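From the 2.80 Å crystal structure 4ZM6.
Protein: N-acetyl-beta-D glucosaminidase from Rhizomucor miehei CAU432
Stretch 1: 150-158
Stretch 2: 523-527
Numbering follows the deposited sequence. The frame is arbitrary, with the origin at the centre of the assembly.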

# COMPACT_ATOMS: atom_id res chain seq x y z
N SER A 150 15.01 7.13 -16.84
CA SER A 150 14.17 6.62 -15.76
C SER A 150 14.70 7.11 -14.41
O SER A 150 15.91 7.26 -14.23
N TYR A 151 13.80 7.34 -13.46
CA TYR A 151 14.19 7.83 -12.14
C TYR A 151 15.00 6.79 -11.37
O TYR A 151 15.79 7.14 -10.49
N GLY A 152 14.79 5.51 -11.68
CA GLY A 152 15.56 4.44 -11.06
C GLY A 152 14.92 3.06 -11.12
O GLY A 152 14.01 2.81 -11.91
N GLN A 153 15.40 2.19 -10.24
CA GLN A 153 15.10 0.76 -10.24
C GLN A 153 13.82 0.41 -9.50
O GLN A 153 13.15 -0.56 -9.83
N ASP A 154 13.51 1.19 -8.47
CA ASP A 154 12.35 0.96 -7.61
C ASP A 154 11.10 1.62 -8.18
O ASP A 154 11.05 2.85 -8.31
N PRO A 155 10.06 0.83 -8.52
CA PRO A 155 8.84 1.40 -9.11
C PRO A 155 8.13 2.41 -8.21
O PRO A 155 7.42 3.28 -8.71
N GLU A 156 8.33 2.29 -6.90
CA GLU A 156 7.74 3.24 -5.96
C GLU A 156 8.45 4.60 -6.05
O GLU A 156 7.80 5.65 -6.04
N LEU A 157 9.77 4.58 -6.15
CA LEU A 157 10.55 5.80 -6.36
C LEU A 157 10.17 6.47 -7.68
O LEU A 157 10.10 7.69 -7.76
N VAL A 158 9.92 5.67 -8.72
CA VAL A 158 9.52 6.21 -10.01
C VAL A 158 8.14 6.87 -9.92
O VAL A 158 7.90 7.90 -10.54
N LEU A 523 22.59 6.08 -4.71
CA LEU A 523 22.36 5.33 -5.95
C LEU A 523 20.89 4.94 -6.03
O LEU A 523 20.39 4.28 -5.12
N PRO A 524 20.19 5.32 -7.12
CA PRO A 524 18.82 4.86 -7.35
C PRO A 524 18.78 3.54 -8.13
O PRO A 524 17.78 3.22 -8.76
N ILE A 525 19.85 2.76 -8.01
CA ILE A 525 20.15 1.66 -8.92
C ILE A 525 21.03 0.65 -8.19
O ILE A 525 21.73 1.00 -7.23
N SER A 526 21.00 -0.60 -8.64
CA SER A 526 21.98 -1.60 -8.20
C SER A 526 23.03 -1.74 -9.29
O SER A 526 22.69 -1.83 -10.47
N ILE A 527 24.30 -1.75 -8.90
CA ILE A 527 25.37 -2.03 -9.84
C ILE A 527 25.77 -3.48 -9.63
O ILE A 527 26.21 -3.82 -8.54

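The contact between these two stretches is small, burying 248 Å² in all, and it centres on one backbone hydrogen bond with side chains gathered around it. Ser150 does not touch the second stretch. Its side chain, with chi1 in the t well, serves the first stretch locally: Gly152 N donates to Ser150 OG at 3.3 Å, which steadies the turn leading into the contact. A small hydroxyl suits a buried loop of this kind, since it can satisfy a backbone amide without demanding much room.

Tyr151 turns its CA-to-CB bond away from the partner. Its ring, in the m rotamer, lies off the contact, and its hydroxyl is hydrogen-bonded elsewhere in the structure. What it offers Pro524 is backbone: Tyr151 O sits 3.5 Å from Pro524 CB.

Gly152 follows, where the CA atoms of the two stretches come nearest, Gly152 CA lying 5.0 Å from Pro524 CA. The position suits glycine for two reasons. Its phi/psi of 159/-161 would jam a beta carbon against the carbonyl oxygen of Tyr151, and that same carbon would point toward the second stretch and lie only 2.7 Å from Pro524 O, a clash. With no side chain in the way, Gly152 CA packs 3.4 Å from Pro524 O and 3.7 Å from Ile525 CD1. Ile525 starts sideways, but its chi2 of 66° (p) helps set the position of CD1, which comes nearer to the first stretch than its CB does.

Gln153 carries the polar link. Gln153 N donates to Pro524 O at 3.0 Å with an angle of 156°, so a carbonyl within the contact is satisfied. Its side chain points toward the partner and is extended, t at both chi1 and chi2. The aliphatic base meets isoleucine, Gln153 CB lying 4.1 Å from Ile525 CD1, while the amide end reaches Ser526, with Gln153 OE1 3.5 Å from Ser526 CB and 3.3 Å from Ser526 N. A long side chain with a polar tip fits this partly exposed margin.

Asp154 makes no contact across; it caps the helix that begins at Pro155. With chi1 t, Asp154 OD1 accepts from Glu156 N at 3.1 Å, supplying an acceptor to a first-turn amide. Proline suits the first helical position, where its lack of an amide hydrogen costs nothing.

Leu157, one helical residue pointing toward the partner, adopts t, p and places Leu157 CD2 4.1 Å from Pro524 CB, an apolar contact that helps cover the buried proline ring.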

# COMPACT_ATOMS: atom_id res chain seq x y z
CB SER A 150 14.14 5.09 -15.78
OG SER A 150 13.55 4.57 -14.59
CB TYR A 151 12.96 8.22 -11.31
CG TYR A 151 12.11 9.34 -11.89
CD1 TYR A 151 12.54 10.67 -11.83
CD2 TYR A 151 10.88 9.07 -12.48
CE1 TYR A 151 11.76 11.69 -12.35
CE2 TYR A 151 10.10 10.08 -13.01
CZ TYR A 151 10.54 11.40 -12.94
OH TYR A 151 9.75 12.40 -13.47
CB GLN A 153 16.26 0.05 -9.55
CG GLN A 153 16.32 -1.44 -9.73
CD GLN A 153 17.64 -1.98 -9.21
OE1 GLN A 153 17.96 -1.85 -8.03
NE2 GLN A 153 18.43 -2.56 -10.11
CB ASP A 154 12.66 1.52 -6.22
CG ASP A 154 11.55 1.29 -5.22
OD1 ASP A 154 10.57 0.58 -5.54
OD2 ASP A 154 11.66 1.82 -4.10
CB PRO A 155 7.94 0.19 -9.33
CG PRO A 155 8.85 -0.99 -9.34
CD PRO A 155 9.95 -0.64 -8.38
CB GLU A 156 7.80 2.69 -4.53
CG GLU A 156 6.66 3.18 -3.66
CD GLU A 156 5.30 2.91 -4.28
OE1 GLU A 156 5.06 1.76 -4.70
OE2 GLU A 156 4.48 3.86 -4.36
CB LEU A 157 12.05 5.50 -6.32
CG LEU A 157 13.04 6.62 -6.67
CD1 LEU A 157 12.77 7.91 -5.92
CD2 LEU A 157 14.46 6.16 -6.40
CB VAL A 158 9.55 5.12 -11.10
CG1 VAL A 158 8.96 5.63 -12.41
CG2 VAL A 158 10.97 4.63 -11.33
CB LEU A 523 23.20 4.06 -5.99
CG LEU A 523 24.59 4.10 -6.61
CD1 LEU A 523 25.30 2.76 -6.41
CD2 LEU A 523 24.50 4.42 -8.09
CB PRO A 524 18.21 6.00 -8.17
CG PRO A 524 19.35 6.58 -8.92
CD PRO A 524 20.61 6.30 -8.14
CB ILE A 525 20.88 2.22 -10.16
CG1 ILE A 525 20.09 1.93 -11.43
CG2 ILE A 525 22.31 1.70 -10.31
CD1 ILE A 525 18.77 2.65 -11.52
CB SER A 526 21.33 -2.96 -7.95
OG SER A 526 21.13 -3.19 -6.57
CB ILE A 527 26.56 -1.09 -9.66
CG1 ILE A 527 26.11 0.36 -9.87
CG2 ILE A 527 27.67 -1.43 -10.65
CD1 ILE A 527 27.17 1.39 -9.57